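Local coordinates for uncharacterized protein (PDB 4ZKQ), which binds chemokines as a viral decoy receptor of a rodent gammaherpesvirus, probably blunting chemokine signalling in the infected host, at residues S105-F110 with R134-K139; Y245-Q248 with F252-V255. One frame throughout, in Å; residues are numbered along the deposited sequence.

Contact 1: residues S105-F110 with R134-K139; sequences SDLTVF and RLFFAK
Phe-136 and Leu-107 meet in a textbook CH-pi contact: the leucine methyl CD2 sits almost exactly over the middle of the phenylalanine ring, 3.5 Å from its centroid and 7° off the normal. From CB outward, the phenylalanine meets the leucine atom by atom. CB lifts the ring off strand 132-143, with CG lodged between the backbone N and the carbonyl carbon (chi1 62°), and the ring then turns one face to the leucine. Phe-136 CG lies 3.7 Å from Leu-107 CD2. On one side of the ring CD2 and CE2 of Phe-136 come closest, each 3.6 Å from Leu-107 CD2; CD1 and CE1 on the other side are only slightly farther. At the tip, Phe-136 CZ is 3.8 Å from Leu-107 CD2, so one methyl is shared by all six carbons. Two residues along, Val-109 CG2 rests on Ala-138 CB at 3.9 Å, and the backbones draw closer where this small side chain faces the valine. This is face-to-face packing of two beta sheets in a sandwich; Leu-150 and Trp-94 close around the same patch. No hydrogen bond crosses between the segments. Apolar groups buried in this way hold the layers together by shape and dispersion, and by exclusion of water.

Contact 2: residues Y245-Q248 with F252-V255; sequences YKRQ and FHRV
Arg-247 clasps the carbonyl of Val-255 end-on with two nitrogens, inside the irregular connection that joins antiparallel strands 233-244 and 260-263. A bend at chi3 (87°) swings the guanidinium round to it. Arg-247 NH2 reaches Val-255 O at 2.8 Å, nearly straight down the carbonyl bond, while Arg-247 NH1, at 2.9 Å from the same oxygen, comes from above the carbonyl plane. On its way the arginine slides past His-253 in the opposite direction, its guanidinium almost perpendicular to the imidazole. The imidazole also takes one hydrogen bond: Gln-248 N donates to His-253 NE2 at 3.0 Å, bent (135°) and tilted from the ring plane; since NE2 accepts here, the proton of a neutral imidazole would probably sit on ND1. Tyr-245 is modelled in two conformers, and in the one described here it makes a T-shaped pair with His-253: CE2 lies over the imidazole face, off toward its rim, with the planes at 68°. Against a face of the same phenol ring lies Val-255, CB over the centre and Val-255 CG1 3.5 Å from Tyr-245 CG. Both tyrosine contacts are less certain for the other conformer. The two limbs of the loop are also joined by water 1, which accepts from Arg-247 NH2 at 3.2 Å and from His-253 N at 3.0 Å.

Contact 1 comes first along the chain and is complete well before contact 2 begins. Their centres are 24 Å apart, with nearest atoms about 10 Å apart, and they share no strand. Contact 1 packs strand 108-111, at the margin of a four-stranded sheet, against strand 132-143 of a seven-stranded one, and the four residues that touch are buried. Contact 2 lies at the surface, in the loop between strands 233-244 and 260-263 of a later sheet, where the side chain of Lys-246 is about 7 Å from a bound N-acetylglucosamine. The contacts do not touch, though Phe-110, in the same segment as contact 1, packs on Met-259 farther along the loop that holds contact 2. One contact thus belongs to the sandwich interior, the other to a surface loop of the later part of the chain.

Contact 1: residues S105-F110 with R134-K139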
loop_
_atom_site.group_PDB
_atom_site.type_symbol
_atom_site.label_atom_id
_atom_site.label_comp_id
_atom_site.label_asym_id
_atom_site.label_seq_id
_atom_site.Cartn_x
_atom_site.Cartn_y
_atom_site.Cartn_z
ATOM N N SER A 105 -16.173 7.302 -22.247
ATOM C CA SER A 105 -16.327 5.885 -22.560
ATOM C C SER A 105 -15.073 5.271 -23.164
ATOM O O SER A 105 -14.977 4.053 -23.292
ATOM C CB SER A 105 -17.500 5.689 -23.521
ATOM O OG SER A 105 -18.708 6.127 -22.926
ATOM N N ASP A 106 -14.114 6.108 -23.544
ATOM C CA ASP A 106 -12.844 5.617 -24.069
ATOM C C ASP A 106 -11.889 5.174 -22.962
ATOM O O ASP A 106 -10.879 4.523 -23.230
ATOM C CB ASP A 106 -12.173 6.697 -24.917
ATOM C CG ASP A 106 -12.897 6.947 -26.225
ATOM O OD1 ASP A 106 -13.339 5.964 -26.859
ATOM O OD2 ASP A 106 -13.027 8.124 -26.612
ATOM N N LEU A 107 -12.196 5.552 -21.724
ATOM C CA LEU A 107 -11.382 5.160 -20.574
ATOM C C LEU A 107 -11.839 3.825 -20.014
ATOM O O LEU A 107 -13.021 3.643 -19.731
ATOM C CB LEU A 107 -11.460 6.224 -19.474
ATOM C CG LEU A 107 -10.845 5.877 -18.115
ATOM C CD1 LEU A 107 -9.325 5.786 -18.202
ATOM C CD2 LEU A 107 -11.278 6.899 -17.066
ATOM N N THR A 108 -10.903 2.898 -19.837
ATOM C CA THR A 108 -11.191 1.682 -19.094
ATOM C C THR A 108 -10.150 1.457 -18.001
ATOM O O THR A 108 -9.031 1.972 -18.063
ATOM C CB THR A 108 -11.242 0.451 -20.011
ATOM O OG1 THR A 108 -9.963 0.256 -20.623
ATOM C CG2 THR A 108 -12.320 0.628 -21.092
ATOM N N VAL A 109 -10.536 0.687 -16.993
ATOM C CA VAL A 109 -9.628 0.328 -15.923
ATOM C C VAL A 109 -9.881 -1.101 -15.521
ATOM O O VAL A 109 -10.976 -1.624 -15.722
ATOM C CB VAL A 109 -9.789 1.241 -14.679
ATOM C CG1 VAL A 109 -9.697 2.697 -15.061
ATOM C CG2 VAL A 109 -11.110 0.978 -13.962
ATOM N N PHE A 110 -8.864 -1.741 -14.964
ATOM C CA PHE A 110 -9.070 -3.019 -14.316
ATOM C C PHE A 110 -8.140 -3.162 -13.128
ATOM O O PHE A 110 -7.207 -2.385 -12.934
ATOM C CB PHE A 110 -8.887 -4.187 -15.299
ATOM C CG PHE A 110 -7.560 -4.213 -16.012
ATOM C CD1 PHE A 110 -7.353 -3.450 -17.147
ATOM C CD2 PHE A 110 -6.539 -5.036 -15.574
ATOM C CE1 PHE A 110 -6.144 -3.488 -17.815
ATOM C CE2 PHE A 110 -5.324 -5.078 -16.240
ATOM C CZ PHE A 110 -5.130 -4.306 -17.362
ATOM N N ARG A 134 -15.568 16.370 -12.515
ATOM C CA ARG A 134 -15.920 15.086 -13.090
ATOM C C ARG A 134 -14.930 14.031 -12.598
ATOM O O ARG A 134 -13.728 14.134 -12.852
ATOM C CB ARG A 134 -15.910 15.176 -14.615
ATOM C CG ARG A 134 -16.587 14.026 -15.323
ATOM C CD ARG A 134 -18.099 14.063 -15.134
ATOM N NE ARG A 134 -18.752 13.058 -15.965
ATOM C CZ ARG A 134 -19.934 12.506 -15.713
ATOM N NH1 ARG A 134 -20.625 12.851 -14.634
ATOM N NH2 ARG A 134 -20.423 11.603 -16.549
ATOM N N LEU A 135 -15.439 13.029 -11.883
ATOM C CA LEU A 135 -14.603 11.960 -11.345
ATOM C C LEU A 135 -15.019 10.598 -11.881
ATOM O O LEU A 135 -16.192 10.383 -12.188
ATOM C CB LEU A 135 -14.682 11.928 -9.820
ATOM C CG LEU A 135 -14.330 13.208 -9.064
ATOM C CD1 LEU A 135 -14.547 13.007 -7.577
ATOM C CD2 LEU A 135 -12.904 13.628 -9.342
ATOM N N PHE A 136 -14.061 9.678 -11.973
ATOM C CA PHE A 136 -14.380 8.281 -12.243
ATOM C C PHE A 136 -13.863 7.418 -11.093
ATOM O O PHE A 136 -12.902 7.787 -10.419
ATOM C CB PHE A 136 -13.794 7.818 -13.585
ATOM C CG PHE A 136 -12.286 7.880 -13.671
ATOM C CD1 PHE A 136 -11.504 6.810 -13.263
ATOM C CD2 PHE A 136 -11.657 8.993 -14.209
ATOM C CE1 PHE A 136 -10.123 6.862 -13.363
ATOM C CE2 PHE A 136 -10.278 9.058 -14.304
ATOM C CZ PHE A 136 -9.511 7.988 -13.888
ATOM N N PHE A 137 -14.512 6.285 -10.849
ATOM C CA PHE A 137 -14.046 5.395 -9.790
ATOM C C PHE A 137 -14.318 3.919 -10.040
ATOM O O PHE A 137 -15.147 3.546 -10.877
ATOM C CB PHE A 137 -14.667 5.811 -8.447
ATOM C CG PHE A 137 -16.153 5.582 -8.358
ATOM C CD1 PHE A 137 -17.042 6.562 -8.759
ATOM C CD2 PHE A 137 -16.658 4.392 -7.848
ATOM C CE1 PHE A 137 -18.412 6.357 -8.670
ATOM C CE2 PHE A 137 -18.033 4.183 -7.758
ATOM C CZ PHE A 137 -18.903 5.172 -8.171
ATOM N N ALA A 138 -13.580 3.084 -9.317
ATOM C CA ALA A 138 -13.751 1.636 -9.369
ATOM C C ALA A 138 -13.263 1.043 -8.068
ATOM O O ALA A 138 -12.320 1.552 -7.462
ATOM C CB ALA A 138 -12.998 1.034 -10.535
ATOM N N LYS A 139 -13.905 -0.041 -7.652
ATOM C CA LYS A 139 -13.557 -0.717 -6.412
ATOM C C LYS A 139 -12.917 -2.066 -6.706
ATOM O O LYS A 139 -13.377 -2.797 -7.583
ATOM C CB LYS A 139 -14.807 -0.884 -5.546
ATOM C CG LYS A 139 -14.553 -1.534 -4.210
ATOM C CD LYS A 139 -15.793 -1.426 -3.336
ATOM C CE LYS A 139 -15.688 -2.301 -2.104
ATOM N NZ LYS A 139 -16.998 -2.422 -1.418
#

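Contact 2: residues Y245-Q248 with F252-V255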
loop_
_atom_site.group_PDB
_atom_site.type_symbol
_atom_site.label_atom_id
_atom_site.label_comp_id
_atom_site.label_asym_id
_atom_site.label_seq_id
_atom_site.Cartn_x
_atom_site.Cartn_y
_atom_site.Cartn_z
ATOM N N TYR A 245 -6.242 -13.254 -21.553
ATOM C CA TYR A 245 -6.364 -14.669 -21.255
ATOM C C TYR A 245 -6.696 -15.419 -22.531
ATOM O O TYR A 245 -7.530 -14.969 -23.318
ATOM C CB TYR A 245 -7.448 -14.903 -20.203
ATOM C CG TYR A 245 -7.501 -16.318 -19.683
ATOM C CD1 TYR A 245 -6.532 -16.788 -18.810
ATOM C CD2 TYR A 245 -8.524 -17.180 -20.056
ATOM C CE1 TYR A 245 -6.573 -18.078 -18.329
ATOM C CE2 TYR A 245 -8.573 -18.473 -19.577
ATOM C CZ TYR A 245 -7.594 -18.915 -18.713
ATOM O OH TYR A 245 -7.628 -20.199 -18.228
ATOM N N LYS A 246 -6.027 -16.545 -22.750
ATOM C CA LYS A 246 -6.377 -17.395 -23.865
ATOM C C LYS A 246 -7.653 -18.175 -23.548
ATOM O O LYS A 246 -7.663 -19.004 -22.641
ATOM C CB LYS A 246 -5.210 -18.340 -24.160
ATOM C CG LYS A 246 -5.485 -19.357 -25.222
ATOM C CD LYS A 246 -6.151 -18.695 -26.376
ATOM C CE LYS A 246 -5.959 -19.495 -27.612
ATOM N NZ LYS A 246 -6.014 -20.984 -27.429
ATOM N N ARG A 247 -8.728 -17.892 -24.277
ATOM C CA ARG A 247 -10.007 -18.561 -24.030
ATOM C C ARG A 247 -10.240 -19.730 -24.993
ATOM O O ARG A 247 -10.322 -19.541 -26.207
ATOM C CB ARG A 247 -11.160 -17.563 -24.144
ATOM C CG ARG A 247 -10.948 -16.284 -23.353
ATOM C CD ARG A 247 -12.220 -15.460 -23.267
ATOM N NE ARG A 247 -13.057 -15.860 -22.140
ATOM C CZ ARG A 247 -12.812 -15.534 -20.874
ATOM N NH1 ARG A 247 -11.742 -14.807 -20.565
ATOM N NH2 ARG A 247 -13.634 -15.939 -19.913
ATOM N N GLN A 248 -10.338 -20.934 -24.437
ATOM C CA GLN A 248 -10.643 -22.134 -25.213
ATOM C C GLN A 248 -12.069 -22.120 -25.769
ATOM O O GLN A 248 -12.996 -21.677 -25.090
ATOM C CB GLN A 248 -10.452 -23.386 -24.354
ATOM C CG GLN A 248 -9.045 -23.566 -23.811
ATOM C CD GLN A 248 -7.991 -23.544 -24.902
ATOM O OE1 GLN A 248 -7.028 -22.779 -24.834
ATOM N NE2 GLN A 248 -8.170 -24.385 -25.916
ATOM N N PHE A 252 -16.322 -22.359 -20.501
ATOM C CA PHE A 252 -16.503 -21.334 -19.496
ATOM C C PHE A 252 -15.205 -21.151 -18.731
ATOM O O PHE A 252 -14.644 -22.124 -18.230
ATOM C CB PHE A 252 -17.624 -21.706 -18.523
ATOM C CG PHE A 252 -17.718 -20.780 -17.351
ATOM C CD1 PHE A 252 -18.295 -19.528 -17.494
ATOM C CD2 PHE A 252 -17.202 -21.141 -16.115
ATOM C CE1 PHE A 252 -18.375 -18.658 -16.423
ATOM C CE2 PHE A 252 -17.279 -20.275 -15.039
ATOM C CZ PHE A 252 -17.865 -19.031 -15.194
ATOM N N HIS A 253 -14.742 -19.908 -18.641
ATOM C CA HIS A 253 -13.554 -19.570 -17.861
ATOM C C HIS A 253 -13.907 -18.535 -16.804
ATOM O O HIS A 253 -14.629 -17.581 -17.084
ATOM C CB HIS A 253 -12.440 -19.020 -18.757
ATOM C CG HIS A 253 -11.984 -19.969 -19.816
ATOM N ND1 HIS A 253 -11.225 -21.092 -19.543
ATOM C CD2 HIS A 253 -12.161 -19.967 -21.160
ATOM C CE1 HIS A 253 -10.967 -21.736 -20.658
ATOM N NE2 HIS A 253 -11.525 -21.069 -21.663
ATOM N N ARG A 254 -13.376 -18.708 -15.601
ATOM C CA ARG A 254 -13.607 -17.747 -14.529
ATOM C C ARG A 254 -12.844 -16.452 -14.784
ATOM O O ARG A 254 -13.271 -15.371 -14.373
ATOM C CB ARG A 254 -13.202 -18.345 -13.186
ATOM C CG ARG A 254 -14.114 -19.467 -12.727
ATOM C CD ARG A 254 -13.502 -20.236 -11.575
ATOM N NE ARG A 254 -14.355 -21.334 -11.125
ATOM C CZ ARG A 254 -15.433 -21.182 -10.364
ATOM N NH1 ARG A 254 -15.811 -19.971 -9.968
ATOM N NH2 ARG A 254 -16.135 -22.247 -10.002
ATOM N N VAL A 255 -11.712 -16.565 -15.469
ATOM C CA VAL A 255 -10.922 -15.392 -15.810
ATOM C C VAL A 255 -11.709 -14.474 -16.736
ATOM O O VAL A 255 -12.247 -14.929 -17.739
ATOM C CB VAL A 255 -9.620 -15.784 -16.494
ATOM C CG1 VAL A 255 -8.904 -14.557 -16.990
ATOM C CG2 VAL A 255 -8.739 -16.574 -15.538
HETATM O O HOH W 1 -16.112 -17.873 -20.331
#